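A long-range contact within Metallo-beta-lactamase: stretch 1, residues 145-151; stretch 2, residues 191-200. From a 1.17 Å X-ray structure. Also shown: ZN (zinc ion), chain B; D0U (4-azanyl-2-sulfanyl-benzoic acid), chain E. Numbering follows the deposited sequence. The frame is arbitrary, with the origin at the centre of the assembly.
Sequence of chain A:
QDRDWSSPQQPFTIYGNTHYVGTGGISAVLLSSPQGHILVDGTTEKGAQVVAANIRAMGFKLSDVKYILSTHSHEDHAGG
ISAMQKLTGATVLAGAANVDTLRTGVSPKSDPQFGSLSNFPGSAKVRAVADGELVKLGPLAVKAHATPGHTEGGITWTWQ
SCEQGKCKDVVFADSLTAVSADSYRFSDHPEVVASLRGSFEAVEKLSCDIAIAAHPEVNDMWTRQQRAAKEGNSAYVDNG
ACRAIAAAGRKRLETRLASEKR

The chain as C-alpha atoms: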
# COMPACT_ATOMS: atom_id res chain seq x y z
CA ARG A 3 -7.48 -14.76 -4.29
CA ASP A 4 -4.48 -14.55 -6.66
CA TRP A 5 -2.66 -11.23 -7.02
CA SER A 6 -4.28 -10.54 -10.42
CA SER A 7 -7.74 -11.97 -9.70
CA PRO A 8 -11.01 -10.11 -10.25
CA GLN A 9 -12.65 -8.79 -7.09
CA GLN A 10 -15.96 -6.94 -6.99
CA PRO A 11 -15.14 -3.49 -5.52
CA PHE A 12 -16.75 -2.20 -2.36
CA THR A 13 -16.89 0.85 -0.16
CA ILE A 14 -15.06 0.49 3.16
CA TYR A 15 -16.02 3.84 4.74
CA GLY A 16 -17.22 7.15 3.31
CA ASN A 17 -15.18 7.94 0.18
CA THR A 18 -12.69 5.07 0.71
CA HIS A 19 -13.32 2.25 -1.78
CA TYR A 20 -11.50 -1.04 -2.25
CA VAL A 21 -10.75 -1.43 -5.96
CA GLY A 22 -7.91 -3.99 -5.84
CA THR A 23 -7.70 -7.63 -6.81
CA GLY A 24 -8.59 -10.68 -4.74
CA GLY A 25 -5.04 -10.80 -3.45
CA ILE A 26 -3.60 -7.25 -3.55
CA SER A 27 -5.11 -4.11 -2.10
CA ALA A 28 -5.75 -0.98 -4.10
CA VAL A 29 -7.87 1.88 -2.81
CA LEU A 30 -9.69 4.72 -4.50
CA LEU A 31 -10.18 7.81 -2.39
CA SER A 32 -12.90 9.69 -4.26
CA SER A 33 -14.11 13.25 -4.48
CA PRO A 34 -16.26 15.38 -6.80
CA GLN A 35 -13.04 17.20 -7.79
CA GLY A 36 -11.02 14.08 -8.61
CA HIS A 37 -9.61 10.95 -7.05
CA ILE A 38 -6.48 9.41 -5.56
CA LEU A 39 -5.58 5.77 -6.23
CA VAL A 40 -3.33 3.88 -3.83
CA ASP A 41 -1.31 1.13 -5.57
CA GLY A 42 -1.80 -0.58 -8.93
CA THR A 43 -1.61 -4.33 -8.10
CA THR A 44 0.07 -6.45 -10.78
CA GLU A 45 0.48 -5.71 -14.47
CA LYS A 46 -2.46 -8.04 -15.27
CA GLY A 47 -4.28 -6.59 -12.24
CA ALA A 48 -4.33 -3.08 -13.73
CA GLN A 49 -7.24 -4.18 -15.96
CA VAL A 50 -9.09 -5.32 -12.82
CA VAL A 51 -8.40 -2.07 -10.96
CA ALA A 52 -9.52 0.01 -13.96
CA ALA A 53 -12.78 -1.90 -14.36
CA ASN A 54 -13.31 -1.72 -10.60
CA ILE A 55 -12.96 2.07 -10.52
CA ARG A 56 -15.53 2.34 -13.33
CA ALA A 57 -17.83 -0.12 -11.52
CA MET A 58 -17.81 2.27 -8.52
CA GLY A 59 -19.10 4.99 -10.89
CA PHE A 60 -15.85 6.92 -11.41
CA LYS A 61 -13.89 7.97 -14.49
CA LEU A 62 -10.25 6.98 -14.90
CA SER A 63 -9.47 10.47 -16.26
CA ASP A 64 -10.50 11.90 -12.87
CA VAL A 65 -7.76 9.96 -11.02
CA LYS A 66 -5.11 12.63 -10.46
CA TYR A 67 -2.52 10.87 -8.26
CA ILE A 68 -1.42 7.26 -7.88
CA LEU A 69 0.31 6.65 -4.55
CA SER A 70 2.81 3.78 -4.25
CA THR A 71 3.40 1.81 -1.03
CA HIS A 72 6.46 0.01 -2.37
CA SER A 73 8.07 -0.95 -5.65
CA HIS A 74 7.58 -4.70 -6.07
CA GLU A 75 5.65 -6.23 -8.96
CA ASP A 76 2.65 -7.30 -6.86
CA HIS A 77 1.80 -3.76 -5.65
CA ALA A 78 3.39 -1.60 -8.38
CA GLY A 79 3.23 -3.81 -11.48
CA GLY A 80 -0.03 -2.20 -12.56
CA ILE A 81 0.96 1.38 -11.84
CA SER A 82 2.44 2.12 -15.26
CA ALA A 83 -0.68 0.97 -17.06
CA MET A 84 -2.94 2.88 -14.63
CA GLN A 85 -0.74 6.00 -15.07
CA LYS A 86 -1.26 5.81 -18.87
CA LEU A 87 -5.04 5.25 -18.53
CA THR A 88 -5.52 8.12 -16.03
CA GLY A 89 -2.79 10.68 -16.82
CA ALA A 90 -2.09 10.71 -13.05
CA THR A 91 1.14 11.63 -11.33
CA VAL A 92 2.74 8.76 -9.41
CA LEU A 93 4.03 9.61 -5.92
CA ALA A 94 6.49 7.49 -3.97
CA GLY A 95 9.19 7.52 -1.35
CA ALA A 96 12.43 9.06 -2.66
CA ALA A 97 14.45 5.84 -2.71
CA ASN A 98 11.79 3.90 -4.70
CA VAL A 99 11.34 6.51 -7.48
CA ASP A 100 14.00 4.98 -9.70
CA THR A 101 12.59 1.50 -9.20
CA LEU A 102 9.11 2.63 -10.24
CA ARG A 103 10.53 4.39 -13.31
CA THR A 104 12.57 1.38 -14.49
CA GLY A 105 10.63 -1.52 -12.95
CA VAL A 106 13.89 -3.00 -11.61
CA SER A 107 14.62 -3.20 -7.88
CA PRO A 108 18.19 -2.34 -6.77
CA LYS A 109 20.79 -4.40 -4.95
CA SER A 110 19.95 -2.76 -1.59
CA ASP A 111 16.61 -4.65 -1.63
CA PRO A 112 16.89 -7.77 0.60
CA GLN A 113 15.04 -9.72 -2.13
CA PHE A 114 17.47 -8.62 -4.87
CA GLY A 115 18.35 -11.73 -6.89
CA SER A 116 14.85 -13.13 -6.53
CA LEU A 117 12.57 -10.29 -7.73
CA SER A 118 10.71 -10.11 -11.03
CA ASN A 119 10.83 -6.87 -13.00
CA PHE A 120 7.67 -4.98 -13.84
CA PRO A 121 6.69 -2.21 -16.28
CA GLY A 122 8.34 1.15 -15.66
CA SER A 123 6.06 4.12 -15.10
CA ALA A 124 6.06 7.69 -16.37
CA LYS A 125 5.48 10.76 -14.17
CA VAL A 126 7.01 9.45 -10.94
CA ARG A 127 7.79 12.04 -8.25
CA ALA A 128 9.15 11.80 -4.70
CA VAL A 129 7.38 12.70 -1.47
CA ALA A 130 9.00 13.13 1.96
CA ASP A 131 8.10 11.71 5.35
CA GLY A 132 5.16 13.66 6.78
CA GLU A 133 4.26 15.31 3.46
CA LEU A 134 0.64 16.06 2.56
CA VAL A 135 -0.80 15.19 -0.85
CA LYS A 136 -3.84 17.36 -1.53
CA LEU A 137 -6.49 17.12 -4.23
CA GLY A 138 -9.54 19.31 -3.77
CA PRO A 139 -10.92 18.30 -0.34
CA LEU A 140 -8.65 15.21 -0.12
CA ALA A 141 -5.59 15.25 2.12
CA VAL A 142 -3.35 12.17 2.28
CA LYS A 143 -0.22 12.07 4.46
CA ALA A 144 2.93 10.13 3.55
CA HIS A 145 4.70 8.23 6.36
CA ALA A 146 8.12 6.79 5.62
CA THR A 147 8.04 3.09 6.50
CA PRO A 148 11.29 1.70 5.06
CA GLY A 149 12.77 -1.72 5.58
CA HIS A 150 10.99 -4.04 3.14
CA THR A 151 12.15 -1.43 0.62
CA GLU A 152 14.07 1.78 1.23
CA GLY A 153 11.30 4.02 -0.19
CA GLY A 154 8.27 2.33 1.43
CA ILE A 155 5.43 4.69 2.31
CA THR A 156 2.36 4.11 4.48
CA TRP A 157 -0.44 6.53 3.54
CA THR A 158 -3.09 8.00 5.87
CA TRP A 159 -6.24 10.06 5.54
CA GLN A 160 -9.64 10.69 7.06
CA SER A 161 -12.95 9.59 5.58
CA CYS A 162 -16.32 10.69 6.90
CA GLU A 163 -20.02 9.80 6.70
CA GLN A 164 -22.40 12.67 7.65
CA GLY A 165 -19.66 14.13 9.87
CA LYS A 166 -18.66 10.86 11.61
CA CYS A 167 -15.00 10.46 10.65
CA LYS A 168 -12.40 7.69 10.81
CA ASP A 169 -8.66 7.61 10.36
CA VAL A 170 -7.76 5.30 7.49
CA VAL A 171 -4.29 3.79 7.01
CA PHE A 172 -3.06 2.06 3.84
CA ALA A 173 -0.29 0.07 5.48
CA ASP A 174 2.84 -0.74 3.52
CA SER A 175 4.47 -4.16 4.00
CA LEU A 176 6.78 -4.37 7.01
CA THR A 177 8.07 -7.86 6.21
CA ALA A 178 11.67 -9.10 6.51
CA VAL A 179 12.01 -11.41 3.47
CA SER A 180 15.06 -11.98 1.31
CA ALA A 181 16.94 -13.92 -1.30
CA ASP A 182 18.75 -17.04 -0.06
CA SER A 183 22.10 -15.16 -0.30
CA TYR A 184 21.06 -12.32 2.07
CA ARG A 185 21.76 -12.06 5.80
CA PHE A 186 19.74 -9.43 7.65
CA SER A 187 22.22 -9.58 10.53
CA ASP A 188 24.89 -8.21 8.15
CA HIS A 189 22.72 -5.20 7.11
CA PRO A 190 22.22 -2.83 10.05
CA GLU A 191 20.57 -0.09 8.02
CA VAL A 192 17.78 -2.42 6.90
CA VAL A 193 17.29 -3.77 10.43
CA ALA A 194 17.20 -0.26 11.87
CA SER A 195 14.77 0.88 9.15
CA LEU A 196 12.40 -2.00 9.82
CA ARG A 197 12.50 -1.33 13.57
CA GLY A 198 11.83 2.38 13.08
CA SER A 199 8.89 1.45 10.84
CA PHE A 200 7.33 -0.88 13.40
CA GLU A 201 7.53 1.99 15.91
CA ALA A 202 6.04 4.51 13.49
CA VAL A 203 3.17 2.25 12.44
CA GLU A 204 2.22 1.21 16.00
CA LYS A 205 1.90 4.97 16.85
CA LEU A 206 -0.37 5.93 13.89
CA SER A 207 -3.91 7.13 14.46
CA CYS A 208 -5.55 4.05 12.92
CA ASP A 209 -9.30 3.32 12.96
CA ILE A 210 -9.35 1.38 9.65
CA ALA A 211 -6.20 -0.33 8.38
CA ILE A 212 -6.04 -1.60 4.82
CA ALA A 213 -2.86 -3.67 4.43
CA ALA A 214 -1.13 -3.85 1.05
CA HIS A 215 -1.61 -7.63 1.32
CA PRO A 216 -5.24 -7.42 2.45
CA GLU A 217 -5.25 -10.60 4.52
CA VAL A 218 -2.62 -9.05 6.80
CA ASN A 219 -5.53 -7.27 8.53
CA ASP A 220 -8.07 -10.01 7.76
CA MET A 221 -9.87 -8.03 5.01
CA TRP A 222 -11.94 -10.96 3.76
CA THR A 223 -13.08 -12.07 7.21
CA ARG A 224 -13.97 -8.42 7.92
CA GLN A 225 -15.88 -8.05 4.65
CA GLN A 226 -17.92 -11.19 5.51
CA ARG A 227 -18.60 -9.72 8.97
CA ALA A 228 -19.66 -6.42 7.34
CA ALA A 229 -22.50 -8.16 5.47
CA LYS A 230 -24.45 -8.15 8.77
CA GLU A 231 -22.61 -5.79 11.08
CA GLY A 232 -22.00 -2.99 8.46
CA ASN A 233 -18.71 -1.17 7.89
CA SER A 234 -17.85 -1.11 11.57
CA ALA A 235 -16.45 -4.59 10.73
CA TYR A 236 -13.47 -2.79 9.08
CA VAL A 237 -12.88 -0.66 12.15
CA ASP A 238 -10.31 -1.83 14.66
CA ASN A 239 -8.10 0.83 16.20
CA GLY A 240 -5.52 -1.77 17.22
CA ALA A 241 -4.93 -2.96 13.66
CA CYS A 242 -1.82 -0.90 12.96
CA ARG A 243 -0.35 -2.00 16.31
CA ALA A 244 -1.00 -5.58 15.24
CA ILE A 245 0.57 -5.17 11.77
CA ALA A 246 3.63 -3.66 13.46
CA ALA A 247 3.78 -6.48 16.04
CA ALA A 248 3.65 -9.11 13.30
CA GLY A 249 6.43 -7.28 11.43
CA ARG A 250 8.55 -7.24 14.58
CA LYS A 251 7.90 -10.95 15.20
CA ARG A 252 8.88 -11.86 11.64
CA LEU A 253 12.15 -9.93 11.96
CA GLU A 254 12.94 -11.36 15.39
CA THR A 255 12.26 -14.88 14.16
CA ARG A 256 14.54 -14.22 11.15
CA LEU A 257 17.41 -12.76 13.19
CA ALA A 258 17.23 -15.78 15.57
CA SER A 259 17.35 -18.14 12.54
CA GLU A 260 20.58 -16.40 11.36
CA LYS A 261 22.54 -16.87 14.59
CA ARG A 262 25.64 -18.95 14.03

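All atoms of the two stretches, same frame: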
# COMPACT_ATOMS: atom_id res chain seq x y z
N HIS A 145 3.86 8.63 5.23
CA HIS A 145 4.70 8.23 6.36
C HIS A 145 5.77 7.28 5.86
O HIS A 145 5.47 6.22 5.33
CB HIS A 145 3.89 7.53 7.45
CG HIS A 145 2.76 8.34 7.94
ND1 HIS A 145 2.81 9.04 9.13
CD2 HIS A 145 1.51 8.51 7.44
CE1 HIS A 145 1.64 9.64 9.31
NE2 HIS A 145 0.84 9.33 8.29
N ALA A 146 7.03 7.67 6.01
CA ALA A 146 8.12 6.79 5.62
C ALA A 146 8.07 5.54 6.49
O ALA A 146 8.16 5.60 7.72
CB ALA A 146 9.45 7.48 5.74
N THR A 147 7.98 4.38 5.83
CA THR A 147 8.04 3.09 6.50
C THR A 147 8.98 2.18 5.74
O THR A 147 8.56 1.19 5.15
CB THR A 147 6.65 2.45 6.67
OG1 THR A 147 5.96 2.29 5.43
CG2 THR A 147 5.78 3.27 7.60
N PRO A 148 10.28 2.50 5.75
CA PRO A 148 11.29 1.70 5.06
C PRO A 148 11.55 0.36 5.75
O PRO A 148 11.16 0.12 6.91
CB PRO A 148 12.53 2.59 5.12
CG PRO A 148 12.36 3.34 6.43
CD PRO A 148 10.88 3.65 6.45
N GLY A 149 12.26 -0.50 5.04
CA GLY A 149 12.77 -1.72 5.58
C GLY A 149 12.55 -2.87 4.64
O GLY A 149 13.49 -3.54 4.24
N HIS A 150 11.30 -3.11 4.25
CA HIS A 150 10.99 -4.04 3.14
C HIS A 150 11.54 -3.49 1.82
O HIS A 150 12.00 -4.27 0.97
CB HIS A 150 9.50 -4.33 3.14
CG HIS A 150 9.03 -5.27 2.10
ND1 HIS A 150 9.06 -6.62 2.28
CD2 HIS A 150 8.44 -5.05 0.91
CE1 HIS A 150 8.49 -7.20 1.23
NE2 HIS A 150 8.14 -6.27 0.34
N THR A 151 11.48 -2.16 1.67
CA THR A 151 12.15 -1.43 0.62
C THR A 151 12.59 -0.11 1.23
O THR A 151 12.00 0.35 2.22
CB THR A 151 11.27 -1.13 -0.62
OG1 THR A 151 10.26 -0.18 -0.26
CG2 THR A 151 10.69 -2.35 -1.28
N GLU A 191 21.47 -1.14 8.45
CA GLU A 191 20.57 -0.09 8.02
C GLU A 191 19.16 -0.66 7.77
O GLU A 191 18.18 -0.01 8.10
CB GLU A 191 21.12 0.59 6.77
CG GLU A 191 22.37 1.40 7.03
CD GLU A 191 23.20 1.71 5.79
OE1 GLU A 191 22.89 2.71 5.17
OE2 GLU A 191 24.10 0.94 5.44
N VAL A 192 19.08 -1.84 7.15
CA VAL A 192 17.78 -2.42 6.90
C VAL A 192 17.11 -2.78 8.22
O VAL A 192 15.91 -2.54 8.39
CB VAL A 192 17.89 -3.62 5.94
CG1 VAL A 192 16.62 -4.46 5.90
CG2 VAL A 192 18.25 -3.15 4.54
N VAL A 193 17.85 -3.42 9.14
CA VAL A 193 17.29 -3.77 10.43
C VAL A 193 16.78 -2.52 11.17
O VAL A 193 15.68 -2.54 11.71
CB VAL A 193 18.29 -4.59 11.25
CG1 VAL A 193 17.82 -4.77 12.68
CG2 VAL A 193 18.56 -5.95 10.61
N ALA A 194 17.61 -1.46 11.19
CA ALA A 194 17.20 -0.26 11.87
C ALA A 194 15.96 0.34 11.20
O ALA A 194 15.08 0.90 11.89
CB ALA A 194 18.35 0.71 11.94
N SER A 195 15.91 0.30 9.87
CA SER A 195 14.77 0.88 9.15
C SER A 195 13.48 0.13 9.49
O SER A 195 12.46 0.75 9.79
CB SER A 195 15.01 0.85 7.68
OG SER A 195 15.94 1.83 7.29
N LEU A 196 13.56 -1.19 9.47
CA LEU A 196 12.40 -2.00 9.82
C LEU A 196 11.93 -1.65 11.23
O LEU A 196 10.74 -1.46 11.50
CB LEU A 196 12.76 -3.49 9.75
CG LEU A 196 12.73 -4.13 8.36
CD1 LEU A 196 13.37 -5.49 8.40
CD2 LEU A 196 11.32 -4.20 7.78
N ARG A 197 12.88 -1.58 12.18
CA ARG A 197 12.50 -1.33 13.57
C ARG A 197 11.89 0.06 13.72
O ARG A 197 10.90 0.22 14.46
CB ARG A 197 13.69 -1.52 14.50
CG ARG A 197 14.04 -2.99 14.66
CD ARG A 197 15.29 -3.17 15.48
NE ARG A 197 15.47 -4.58 15.76
CZ ARG A 197 16.59 -5.15 16.21
NH1 ARG A 197 16.59 -6.44 16.50
NH2 ARG A 197 17.68 -4.42 16.36
N GLY A 198 12.44 1.06 13.04
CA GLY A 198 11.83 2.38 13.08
C GLY A 198 10.42 2.36 12.50
O GLY A 198 9.53 3.08 12.97
N SER A 199 10.19 1.55 11.47
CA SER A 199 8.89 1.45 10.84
C SER A 199 7.86 0.76 11.76
O SER A 199 6.72 1.21 11.80
CB SER A 199 8.99 0.78 9.51
OG SER A 199 9.73 1.61 8.65
N PHE A 200 8.26 -0.29 12.46
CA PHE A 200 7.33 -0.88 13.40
C PHE A 200 6.89 0.17 14.43
O PHE A 200 5.69 0.25 14.76
CB PHE A 200 7.94 -2.07 14.16
CG PHE A 200 8.62 -3.13 13.34
CD1 PHE A 200 8.20 -3.50 12.07
CD2 PHE A 200 9.74 -3.75 13.85
CE1 PHE A 200 8.88 -4.47 11.34
CE2 PHE A 200 10.41 -4.72 13.13
CZ PHE A 200 9.99 -5.07 11.88
ZN ZN B . 7.21 -6.34 -1.45
O2 D0U E . 4.65 -7.30 0.47
C7 D0U E . 5.13 -8.22 1.17
O1 D0U E . 5.00 -8.24 2.43
C3 D0U E . 5.90 -9.33 0.56
C2 D0U E . 6.17 -10.44 1.41
C4 D0U E . 6.34 -9.35 -0.78
S1 D0U E . 6.04 -8.21 -2.01
C5 D0U E . 7.08 -10.48 -1.19
C6 D0U E . 7.36 -11.56 -0.36
N1 D0U E . 8.06 -12.66 -0.82
C1 D0U E . 6.89 -11.53 0.92

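A loop that follows the end of a strand at Ala 146 lies against one side of a helix, stretch 2, whose residues follow one another here in regular i to i+4 hydrogen bonding. The CA atoms of the two stretches come nearest at Gly 149 and Leu 196, 4.3 Å apart, and also approach at Thr 147 and Ser 199, 4.7 Å apart.

Along the helix, Val 192 makes the first contact: its CG1 lies 3.7 Å from Gly 149 O, a simple van der Waals touch. Ser 195 points toward the loop, and its side chain is small enough to fit in the narrow gap where it points; its CB is 3.8 Å from Pro 148 CG and 4.0 Å from Gly 149 CA. Leu 196 follows, placing CD2 3.6 Å from Gly 149 CA and 3.7 Å from His 150 N. Glycine suits position 149 twice over: a CB would clash with Leu 196 CD2, and the positive phi would jam it against the preceding carbonyl.

Ser 199 supplies the polar link. Its CA-to-CB bond points toward the loop, which suits a short side chain ending in a hydroxyl. Its OG lies 2.7 Å from Pro 148 O and 3.1 Å from Ser 195 O, so its single proton has two possible acceptors.

The CA-to-CB bond of His 150 points away from the helix, and its NE2 binds ZN at 2.0 Å, so the packed loop carries a metal ligand.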